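Long-range contact in beta-lactamase (PDB 4EWF), which probably hydrolyses beta-lactams to substituted beta-amino acids, as a member of the class A beta-lactamase family: residues K194-P206 / L249-R261. Residues are numbered along the deposited sequence; the frame is centred on the assembly and turned at random.
Sequences KQQNPRRIGRYVP and LHAGEQAIGDITR
Glu253 turns one carboxylate oxygen, OE2, into the meeting point of three N-H groups from 194-206. Arg200 grips it side-on in a salt bridge, NE at 2.8 Å from OE2 and NH2 also bonded to it, with the oxygen in the guanidinium plane but the carboxylate turned 70° from that plane. OE2 offers NE its anti lone pair, and meets NH2 on the same anti side but well out of the carboxylate plane. Asn197 and Glu253 point at each other, ND2 2.9 Å from OE2 and nearly along its C-O axis, 169° at the hydrogen. An extended chain carries the Arg200 guanidinium on to the sheet, where NH2 also bonds Ser219 OG and NH1 bonds Asn225 O, so the rotation of the guanidinium is probably restricted. In the class A beta-lactamase fold the contact joins the C-terminal helix 249-266 to the loop leading into strand 212-220, over one face of the five-stranded antiparallel sheet. Gly257 allows close backbone approach, its CA 3.4 Å from Arg200 O in a CA-H...O contact. Farther toward the C-terminal end of the helix, the Tyr204 ring of the loop lies between Arg261 and Arg203. The Arg261 guanidinium covers one ring face in a cation-pi contact, CZ 3.8 Å from the ring centroid, its chain bent at chi2 (-133°) and again at chi3 to fold over the tyrosine; Arg203 CG lies against the opposite face. Arg203 NH2 donates to Gln254 OE1 at 3.1 Å, and a water bridges Arg203 NH1 to that same amide oxygen.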
# COMPACT_ATOMS: atom_id res chain seq x y z
N LYS A 194 9.88 2.48 -5.12
CA LYS A 194 10.25 1.52 -6.16
C LYS A 194 9.03 0.77 -6.75
O LYS A 194 9.18 -0.10 -7.61
CB LYS A 194 11.34 0.57 -5.64
CG LYS A 194 12.65 1.34 -5.43
CD LYS A 194 13.83 0.44 -5.20
CE LYS A 194 15.11 1.25 -5.14
NZ LYS A 194 15.01 2.32 -4.10
N GLN A 195 7.84 1.13 -6.28
CA GLN A 195 6.57 0.65 -6.85
C GLN A 195 6.62 0.63 -8.38
O GLN A 195 6.93 1.65 -9.01
CB GLN A 195 5.43 1.57 -6.37
CG GLN A 195 4.06 1.28 -6.98
CD GLN A 195 3.66 -0.17 -6.84
OE1 GLN A 195 3.49 -0.86 -7.83
NE2 GLN A 195 3.48 -0.63 -5.60
N GLN A 196 6.33 -0.51 -9.00
CA GLN A 196 6.48 -0.61 -10.45
C GLN A 196 5.22 -0.30 -11.26
O GLN A 196 5.30 -0.17 -12.48
CB GLN A 196 7.06 -1.97 -10.85
CG GLN A 196 8.47 -2.16 -10.34
CD GLN A 196 9.24 -3.22 -11.10
OE1 GLN A 196 8.69 -3.90 -11.97
NE2 GLN A 196 10.52 -3.37 -10.78
N ASN A 197 4.07 -0.21 -10.60
CA ASN A 197 2.83 0.11 -11.30
C ASN A 197 2.44 1.58 -11.11
O ASN A 197 1.91 1.95 -10.05
CB ASN A 197 1.70 -0.79 -10.79
CG ASN A 197 0.38 -0.52 -11.50
OD1 ASN A 197 0.33 0.26 -12.44
ND2 ASN A 197 -0.68 -1.18 -11.06
N PRO A 198 2.69 2.43 -12.12
CA PRO A 198 2.41 3.87 -12.02
C PRO A 198 0.99 4.27 -12.41
O PRO A 198 0.75 5.47 -12.59
CB PRO A 198 3.37 4.46 -13.06
CG PRO A 198 3.37 3.43 -14.15
CD PRO A 198 3.32 2.09 -13.41
N ARG A 199 0.07 3.32 -12.53
CA ARG A 199 -1.23 3.60 -13.15
C ARG A 199 -2.29 4.06 -12.15
O ARG A 199 -3.40 4.42 -12.53
CB ARG A 199 -1.73 2.36 -13.89
CG ARG A 199 -0.85 1.93 -15.06
CD ARG A 199 -1.31 0.59 -15.61
NE ARG A 199 -0.40 0.06 -16.64
CZ ARG A 199 0.74 -0.56 -16.35
NH1 ARG A 199 1.11 -0.70 -15.08
NH2 ARG A 199 1.50 -1.04 -17.33
N ARG A 200 -1.95 4.03 -10.86
CA ARG A 200 -2.96 4.39 -9.85
C ARG A 200 -2.58 5.71 -9.18
O ARG A 200 -2.70 6.77 -9.79
CB ARG A 200 -3.18 3.23 -8.86
CG ARG A 200 -3.47 1.90 -9.61
CD ARG A 200 -3.69 0.69 -8.71
NE ARG A 200 -3.65 -0.54 -9.50
CZ ARG A 200 -3.83 -1.76 -9.02
NH1 ARG A 200 -4.08 -1.95 -7.72
NH2 ARG A 200 -3.77 -2.81 -9.84
N ILE A 201 -2.11 5.67 -7.93
CA ILE A 201 -1.66 6.90 -7.29
C ILE A 201 -0.62 7.59 -8.17
O ILE A 201 -0.61 8.83 -8.32
CB ILE A 201 -1.06 6.62 -5.89
CG1 ILE A 201 -2.19 6.32 -4.90
CG2 ILE A 201 -0.22 7.81 -5.41
CD1 ILE A 201 -1.72 5.74 -3.57
N GLY A 202 0.23 6.80 -8.81
CA GLY A 202 1.33 7.40 -9.56
C GLY A 202 0.96 8.07 -10.87
O GLY A 202 1.78 8.76 -11.48
N ARG A 203 -0.27 7.88 -11.32
CA ARG A 203 -0.58 8.24 -12.70
C ARG A 203 -0.40 9.72 -13.03
O ARG A 203 0.20 10.09 -14.06
CB ARG A 203 -1.97 7.78 -13.09
CG ARG A 203 -2.24 8.07 -14.55
CD ARG A 203 -3.51 7.41 -15.01
NE ARG A 203 -3.99 8.03 -16.24
CZ ARG A 203 -5.08 7.63 -16.88
NH1 ARG A 203 -5.45 8.26 -18.00
NH2 ARG A 203 -5.79 6.60 -16.41
N TYR A 204 -0.90 10.59 -12.17
CA TYR A 204 -0.83 12.01 -12.47
C TYR A 204 0.18 12.74 -11.58
O TYR A 204 0.05 13.93 -11.31
CB TYR A 204 -2.23 12.62 -12.36
CG TYR A 204 -3.20 12.07 -13.39
CD1 TYR A 204 -3.12 12.46 -14.72
CD2 TYR A 204 -4.18 11.15 -13.04
CE1 TYR A 204 -3.99 11.95 -15.67
CE2 TYR A 204 -5.05 10.65 -13.97
CZ TYR A 204 -4.96 11.05 -15.28
OH TYR A 204 -5.83 10.55 -16.21
N VAL A 205 1.19 12.01 -11.10
CA VAL A 205 2.27 12.68 -10.40
C VAL A 205 3.13 13.35 -11.46
O VAL A 205 3.60 12.69 -12.38
CB VAL A 205 3.13 11.72 -9.57
CG1 VAL A 205 4.30 12.48 -8.95
CG2 VAL A 205 2.31 11.05 -8.49
N PRO A 206 3.33 14.66 -11.33
CA PRO A 206 4.08 15.45 -12.30
C PRO A 206 5.57 15.12 -12.25
O PRO A 206 6.09 14.74 -11.20
CB PRO A 206 3.85 16.89 -11.83
CG PRO A 206 3.73 16.75 -10.34
CD PRO A 206 3.02 15.43 -10.11
N LEU A 249 -10.47 -4.17 -14.01
CA LEU A 249 -9.19 -3.65 -13.56
C LEU A 249 -8.97 -2.23 -14.08
O LEU A 249 -8.58 -1.34 -13.33
CB LEU A 249 -8.05 -4.57 -14.00
CG LEU A 249 -6.64 -4.02 -13.81
CD1 LEU A 249 -6.33 -3.85 -12.31
CD2 LEU A 249 -5.59 -4.92 -14.52
N HIS A 250 -9.21 -2.02 -15.38
CA HIS A 250 -9.02 -0.70 -15.97
C HIS A 250 -9.83 0.37 -15.22
O HIS A 250 -9.33 1.47 -14.95
CB HIS A 250 -9.44 -0.71 -17.43
CG HIS A 250 -9.52 0.66 -18.04
ND1 HIS A 250 -10.69 1.39 -18.08
CD2 HIS A 250 -8.58 1.43 -18.63
CE1 HIS A 250 -10.46 2.55 -18.67
NE2 HIS A 250 -9.19 2.60 -19.01
N ALA A 251 -11.08 0.06 -14.90
CA ALA A 251 -11.93 1.03 -14.22
C ALA A 251 -11.39 1.34 -12.82
O ALA A 251 -11.43 2.49 -12.36
CB ALA A 251 -13.37 0.53 -14.16
N GLY A 252 -10.91 0.31 -12.14
CA GLY A 252 -10.34 0.50 -10.82
C GLY A 252 -9.11 1.41 -10.84
O GLY A 252 -9.01 2.35 -10.06
N GLU A 253 -8.19 1.12 -11.75
CA GLU A 253 -6.98 1.93 -11.86
C GLU A 253 -7.31 3.37 -12.25
O GLU A 253 -6.78 4.31 -11.65
CB GLU A 253 -5.96 1.29 -12.81
CG GLU A 253 -5.55 -0.12 -12.30
CD GLU A 253 -4.30 -0.67 -12.98
OE1 GLU A 253 -4.24 -0.68 -14.24
OE2 GLU A 253 -3.38 -1.11 -12.24
N GLN A 254 -8.20 3.54 -13.22
CA GLN A 254 -8.59 4.89 -13.64
C GLN A 254 -9.21 5.70 -12.49
O GLN A 254 -8.95 6.90 -12.34
CB GLN A 254 -9.55 4.81 -14.83
CG GLN A 254 -10.05 6.16 -15.32
CD GLN A 254 -9.77 6.36 -16.79
OE1 GLN A 254 -8.73 6.91 -17.17
NE2 GLN A 254 -10.69 5.90 -17.64
N ALA A 255 -10.05 5.05 -11.69
CA ALA A 255 -10.70 5.72 -10.57
C ALA A 255 -9.68 6.24 -9.56
O ALA A 255 -9.76 7.37 -9.12
CB ALA A 255 -11.68 4.77 -9.88
N ILE A 256 -8.72 5.39 -9.18
CA ILE A 256 -7.71 5.82 -8.23
C ILE A 256 -6.88 6.98 -8.80
O ILE A 256 -6.62 7.95 -8.11
CB ILE A 256 -6.80 4.66 -7.78
CG1 ILE A 256 -7.65 3.58 -7.10
CG2 ILE A 256 -5.73 5.18 -6.82
CD1 ILE A 256 -6.93 2.26 -6.78
N GLY A 257 -6.47 6.87 -10.06
CA GLY A 257 -5.73 7.95 -10.70
C GLY A 257 -6.50 9.27 -10.71
O GLY A 257 -5.94 10.33 -10.40
N ASP A 258 -7.79 9.20 -11.04
CA ASP A 258 -8.64 10.41 -11.10
C ASP A 258 -8.88 11.04 -9.72
O ASP A 258 -8.89 12.26 -9.55
CB ASP A 258 -10.00 10.09 -11.73
CG ASP A 258 -9.91 9.86 -13.24
OD1 ASP A 258 -8.90 10.27 -13.85
OD2 ASP A 258 -10.86 9.28 -13.82
N ILE A 259 -9.12 10.19 -8.74
CA ILE A 259 -9.31 10.68 -7.37
C ILE A 259 -8.03 11.37 -6.87
O ILE A 259 -8.07 12.46 -6.29
CB ILE A 259 -9.70 9.50 -6.46
CG1 ILE A 259 -11.14 9.07 -6.76
CG2 ILE A 259 -9.53 9.88 -4.99
CD1 ILE A 259 -11.50 7.68 -6.16
N THR A 260 -6.88 10.73 -7.11
CA THR A 260 -5.57 11.26 -6.73
C THR A 260 -5.27 12.60 -7.44
O THR A 260 -4.85 13.59 -6.83
CB THR A 260 -4.45 10.21 -7.02
OG1 THR A 260 -4.68 9.03 -6.25
CG2 THR A 260 -3.07 10.77 -6.68
N ARG A 261 -5.52 12.64 -8.73
CA ARG A 261 -5.31 13.87 -9.47
C ARG A 261 -6.15 15.03 -8.90
O ARG A 261 -5.65 16.15 -8.74
CB ARG A 261 -5.63 13.67 -10.94
CG ARG A 261 -5.30 14.88 -11.77
CD ARG A 261 -6.44 15.23 -12.70
NE ARG A 261 -6.22 14.73 -14.04
CZ ARG A 261 -7.06 13.93 -14.69
NH1 ARG A 261 -6.79 13.53 -15.92
NH2 ARG A 261 -8.18 13.54 -14.10
O HOH W 1 -8.20 8.97 -19.55